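Local structure of putative 4-Hydroxy-2-oxoglutarate aldolase / 2-dehydro-3-deoxyphosphogluconate aldolase (Yersinia enterocolitica, 3LM7) at residues 119-124 with 131-136; 127-132 with 148-153. The protein is a putative aldolase of the KDGP aldolase family, whose members belong to the TIM-barrel class, and its precise function is not established. One frame throughout, in Å; residues are numbered along the deposited sequence.

Contact 1 (119-124 with 131-136); sequences LISPTG and ISTGPL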
loop_
_atom_site.group_PDB
_atom_site.type_symbol
_atom_site.label_atom_id
_atom_site.label_comp_id
_atom_site.label_asym_id
_atom_site.label_seq_id
_atom_site.Cartn_x
_atom_site.Cartn_y
_atom_site.Cartn_z
ATOM N N LEU A 119 18.373 -9.296 1.095
ATOM C CA LEU A 119 18.778 -9.594 2.473
ATOM C C LEU A 119 19.751 -8.533 2.973
ATOM O O LEU A 119 20.818 -8.323 2.359
ATOM C CB LEU A 119 19.467 -10.979 2.542
ATOM C CG LEU A 119 19.580 -11.617 3.962
ATOM C CD1 LEU A 119 19.918 -13.183 3.824
ATOM C CD2 LEU A 119 20.671 -10.915 4.766
ATOM N N ILE A 120 19.354 -7.851 4.057
ATOM C CA ILE A 120 20.166 -6.913 4.764
ATOM C C ILE A 120 19.972 -7.186 6.257
ATOM O O ILE A 120 18.946 -7.836 6.665
ATOM C CB ILE A 120 19.792 -5.413 4.457
ATOM C CG1 ILE A 120 18.432 -5.061 5.062
ATOM C CG2 ILE A 120 19.864 -5.118 2.911
ATOM C CD1 ILE A 120 17.997 -3.552 4.769
ATOM N N SER A 121 20.954 -6.753 7.075
ATOM C CA SER A 121 21.074 -7.386 8.382
ATOM C C SER A 121 21.243 -6.357 9.504
ATOM O O SER A 121 21.827 -5.292 9.309
ATOM C CB SER A 121 22.277 -8.387 8.363
ATOM O OG SER A 121 22.093 -9.354 7.309
ATOM N N PRO A 122 20.764 -6.700 10.724
ATOM C CA PRO A 122 20.996 -5.945 11.944
ATOM C C PRO A 122 22.499 -5.670 12.184
ATOM O O PRO A 122 23.343 -6.452 11.758
ATOM C CB PRO A 122 20.481 -6.903 13.051
ATOM C CG PRO A 122 19.477 -7.701 12.437
ATOM C CD PRO A 122 19.964 -7.913 10.990
ATOM N N THR A 123 22.793 -4.559 12.815
ATOM C CA THR A 123 24.153 -4.162 13.116
ATOM C C THR A 123 24.342 -3.905 14.597
ATOM O O THR A 123 25.442 -3.622 15.010
ATOM C CB THR A 123 24.492 -2.823 12.413
ATOM O OG1 THR A 123 23.561 -1.831 12.805
ATOM C CG2 THR A 123 24.503 -2.957 10.866
ATOM N N GLY A 124 23.252 -3.921 15.363
ATOM C CA GLY A 124 23.288 -3.436 16.724
ATOM C C GLY A 124 23.042 -1.931 16.830
ATOM O O GLY A 124 22.922 -1.407 17.942
ATOM N N ILE A 131 24.847 -4.482 4.383
ATOM C CA ILE A 131 24.367 -4.788 3.020
ATOM C C ILE A 131 25.348 -5.613 2.235
ATOM O O ILE A 131 25.051 -5.965 1.099
ATOM C CB ILE A 131 23.961 -3.495 2.154
ATOM C CG1 ILE A 131 25.191 -2.560 1.979
ATOM C CG2 ILE A 131 22.938 -2.634 2.906
ATOM C CD1 ILE A 131 24.926 -1.390 1.003
ATOM N N SER A 132 26.513 -5.922 2.813
ATOM C CA SER A 132 27.522 -6.744 2.155
ATOM C C SER A 132 27.171 -8.231 2.409
ATOM O O SER A 132 27.924 -8.949 3.086
ATOM C CB SER A 132 28.930 -6.431 2.727
ATOM O OG SER A 132 28.839 -6.412 4.179
ATOM N N THR A 133 26.061 -8.695 1.798
ATOM C CA THR A 133 25.526 -10.012 2.128
ATOM C C THR A 133 25.648 -10.967 0.916
ATOM O O THR A 133 25.102 -12.069 0.940
ATOM C CB THR A 133 24.042 -9.909 2.593
ATOM O OG1 THR A 133 23.269 -9.246 1.567
ATOM C CG2 THR A 133 23.953 -8.998 3.856
ATOM N N GLY A 134 26.406 -10.566 -0.104
ATOM C CA GLY A 134 26.656 -11.453 -1.241
ATOM C C GLY A 134 27.822 -12.411 -0.951
ATOM O O GLY A 134 28.397 -12.379 0.109
ATOM N N PRO A 135 28.091 -13.345 -1.859
ATOM C CA PRO A 135 29.038 -14.431 -1.551
ATOM C C PRO A 135 30.451 -13.943 -1.228
ATOM O O PRO A 135 31.029 -14.406 -0.223
ATOM C CB PRO A 135 29.052 -15.309 -2.812
ATOM C CG PRO A 135 28.211 -14.624 -3.802
ATOM C CD PRO A 135 27.365 -13.544 -3.109
ATOM N N LEU A 136 31.029 -13.071 -2.056
ATOM C CA LEU A 136 32.368 -12.502 -1.709
ATOM C C LEU A 136 32.246 -11.417 -0.629
ATOM O O LEU A 136 33.046 -11.362 0.314
ATOM C CB LEU A 136 33.063 -11.859 -2.931
ATOM C CG LEU A 136 33.274 -12.900 -4.047
ATOM C CD1 LEU A 136 33.792 -12.238 -5.276
ATOM C CD2 LEU A 136 34.312 -13.972 -3.627
#
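Thr133 lays its methyl CG2 against the end of Leu119, with Leu119 CD2 3.9 Å from Thr133 CG2, and its hydroxyl reaches the backbone of the same leucine. Thr133 OG1 donates to Leu119 O over 2.7 Å. The hydroxyl approaches somewhat bent, at 148° at the carbonyl oxygen, and stands 29° out of the carbonyl plane. Both contacts follow from one rotation: with chi1 at 56°, OG1 lies between the backbone N and carbonyl carbon of Thr133, and CG2 takes the position beside N. Phe99 N is also hydrogen-bonded to OG1, so two partners hold this buried oxygen. Threonine suits the place because its two branches serve a polar backbone and an apolar neighbour at once. The methyl also lies 3.9 Å from Ser121 OG, whose hydrogen bond is made elsewhere, with Phe165 O.

At the other end of the contact, the methyls Ile120 CG2 and Ile131 CG2 meet at 4.0 Å as the two branched side chains cross obliquely; the CG1-CD1 arms of both isoleucines are turned elsewhere. An inverse gamma turn centred on Ser132, with a weak bond from Thr133 N to Ile131 O (3.0 Å), turns the chain so that Ile131 and Thr133 both touch 119-121 while Ser132 points away.

All the touching residues are buried. Leu119 and Ile120 belong to strand 115-120 of the parallel sheet, bonded through their backbones to Gln97 and to Lys163 and Phe165 respectively; the loop after strand 128-130 covers this part, and the Ile131 side chain also touches strand 144-146 and helix 147-156.

Contact 2 (127-132 with 148-153); sequences GYVKIS and TTAIAM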
loop_
_atom_site.group_PDB
_atom_site.type_symbol
_atom_site.label_atom_id
_atom_site.label_comp_id
_atom_site.label_asym_id
_atom_site.label_seq_id
_atom_site.Cartn_x
_atom_site.Cartn_y
_atom_site.Cartn_z
ATOM N N GLY A 127 18.936 2.368 12.955
ATOM C CA GLY A 127 19.071 3.175 11.745
ATOM C C GLY A 127 20.139 2.767 10.724
ATOM O O GLY A 127 20.229 3.397 9.647
ATOM N N TYR A 128 20.913 1.737 11.034
ATOM C CA TYR A 128 22.065 1.308 10.198
ATOM C C TYR A 128 22.002 -0.199 9.925
ATOM O O TYR A 128 21.815 -0.980 10.867
ATOM C CB TYR A 128 23.442 1.677 10.870
ATOM C CG TYR A 128 23.545 3.178 10.930
ATOM C CD1 TYR A 128 24.073 3.929 9.866
ATOM C CD2 TYR A 128 22.991 3.866 12.031
ATOM C CE1 TYR A 128 24.081 5.363 9.928
ATOM C CE2 TYR A 128 22.951 5.278 12.079
ATOM C CZ TYR A 128 23.512 6.007 11.054
ATOM O OH TYR A 128 23.471 7.366 11.214
ATOM N N VAL A 129 22.194 -0.599 8.652
ATOM C CA VAL A 129 22.065 -1.967 8.280
ATOM C C VAL A 129 23.283 -2.450 7.458
ATOM O O VAL A 129 23.944 -1.642 6.760
ATOM C CB VAL A 129 20.807 -2.198 7.407
ATOM C CG1 VAL A 129 19.517 -2.257 8.232
ATOM C CG2 VAL A 129 20.763 -1.172 6.152
ATOM N N LYS A 130 23.553 -3.743 7.522
ATOM C CA LYS A 130 24.711 -4.336 6.786
ATOM C C LYS A 130 24.180 -4.852 5.457
ATOM O O LYS A 130 23.129 -5.526 5.418
ATOM C CB LYS A 130 25.254 -5.469 7.597
ATOM C CG LYS A 130 26.236 -6.359 6.830
ATOM C CD LYS A 130 26.776 -7.458 7.821
ATOM C CE LYS A 130 27.433 -8.579 7.033
ATOM N NZ LYS A 130 28.258 -9.476 7.954
ATOM N N ILE A 131 24.847 -4.482 4.383
ATOM C CA ILE A 131 24.367 -4.788 3.020
ATOM C C ILE A 131 25.348 -5.613 2.235
ATOM O O ILE A 131 25.051 -5.965 1.099
ATOM C CB ILE A 131 23.961 -3.495 2.154
ATOM C CG1 ILE A 131 25.191 -2.560 1.979
ATOM C CG2 ILE A 131 22.938 -2.634 2.906
ATOM C CD1 ILE A 131 24.926 -1.390 1.003
ATOM N N SER A 132 26.513 -5.922 2.813
ATOM C CA SER A 132 27.522 -6.744 2.155
ATOM C C SER A 132 27.171 -8.231 2.409
ATOM O O SER A 132 27.924 -8.949 3.086
ATOM C CB SER A 132 28.930 -6.431 2.727
ATOM O OG SER A 132 28.839 -6.412 4.179
ATOM N N THR A 148 17.529 4.224 5.143
ATOM C CA THR A 148 16.885 4.878 4.010
ATOM C C THR A 148 17.725 4.715 2.735
ATOM O O THR A 148 17.199 4.504 1.565
ATOM C CB THR A 148 16.657 6.371 4.294
ATOM O OG1 THR A 148 17.893 6.977 4.819
ATOM C CG2 THR A 148 15.466 6.481 5.296
ATOM N N THR A 149 19.026 4.833 2.926
ATOM C CA THR A 149 19.932 4.649 1.753
ATOM C C THR A 149 19.875 3.209 1.256
ATOM O O THR A 149 19.818 3.012 0.042
ATOM C CB THR A 149 21.371 5.041 2.128
ATOM O OG1 THR A 149 21.326 6.367 2.723
ATOM C CG2 THR A 149 22.282 5.059 0.822
ATOM N N ALA A 150 19.863 2.192 2.147
ATOM C CA ALA A 150 19.763 0.777 1.684
ATOM C C ALA A 150 18.467 0.544 0.959
ATOM O O ALA A 150 18.464 -0.119 -0.075
ATOM C CB ALA A 150 19.887 -0.246 2.889
ATOM N N ILE A 151 17.365 1.126 1.456
ATOM C CA ILE A 151 16.078 0.980 0.738
ATOM C C ILE A 151 16.165 1.593 -0.665
ATOM O O ILE A 151 15.738 0.995 -1.691
ATOM C CB ILE A 151 14.920 1.656 1.525
ATOM C CG1 ILE A 151 14.557 0.735 2.742
ATOM C CG2 ILE A 151 13.721 1.800 0.644
ATOM C CD1 ILE A 151 13.695 1.483 3.805
ATOM N N ALA A 152 16.733 2.801 -0.733
ATOM C CA ALA A 152 16.817 3.443 -2.053
ATOM C C ALA A 152 17.689 2.596 -3.017
ATOM O O ALA A 152 17.423 2.523 -4.225
ATOM C CB ALA A 152 17.407 4.892 -1.915
HETATM N N MSE A 153 18.783 2.028 -2.499
HETATM C CA MSE A 153 19.640 1.148 -3.374
HETATM C C MSE A 153 18.857 -0.100 -3.831
HETATM O O MSE A 153 18.941 -0.492 -5.021
HETATM C CB MSE A 153 20.945 0.729 -2.645
HETATM C CG MSE A 153 21.804 1.930 -2.394
HETATM SE SE MSE A 153 23.381 1.512 -1.306
HETATM C CE MSE A 153 24.405 0.598 -2.676
#
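No ring or other flat side-chain group stands between Val129 of strand 128-130 and Ile131 just after it, on one side, and Ala150 and Met153 of the helix, so there are no faces or edges to match; the contact is made by methyl groups and one selenium. Ala150 CB is the meeting point. Val129 CG2 comes within 3.5 Å of Ala150 CB, and Ile131 CG2 approaches the same methyl at 3.9 Å. A single methyl suits this site, because the short side chain lets two branched ones reach close to the helix. In Val129, chi1 of -79° turns CG2 into the position between backbone N and carbonyl carbon, from which it meets the helix.

One turn further on, Met153, present as selenomethionine, brings its SE to 4.0 Å from Ile131 CD1, the two side chains crossing at about a right angle. Its chain runs extended through chi2 and then bends at chi3 (75°), a flexibility that fits it to the end of the isoleucine. Phe99 also touches both of these side chains.

Val129 and Ile131 point toward the helix, whereas Tyr128 and Lys130, the latter in a salt bridge with Asp142, point away. Across the contact no hydrogen bond or charge pair forms: segment 127-132 is held to the helix by shape and burial of apolar surface, while backbone hydrogen bonds are made elsewhere, as by Val129 with Val145.

How the contacts relate
The two contacts lie side by side, their centres about 9 Å apart on the same side of the chain's centre, and they share Ile131 and Ser132. In chain order, strand 115-120 of the parallel sheet leads into strand 128-130, then a loop that includes 131-136, strand 144-146 and helix 147-156. Contact 1 therefore ties this excursion back to the sheet strand it left, and contact 2 ties it forward to the helix that leads on to sheet strand 161-164. The segments also join directly: Ser121 O and Lys130 N, 2.9 Å apart, probably share a hydrogen bond. Together the two contacts fit the two-stranded antiparallel sheet 128-130/144-146 against the parallel sheet and helix 147-156.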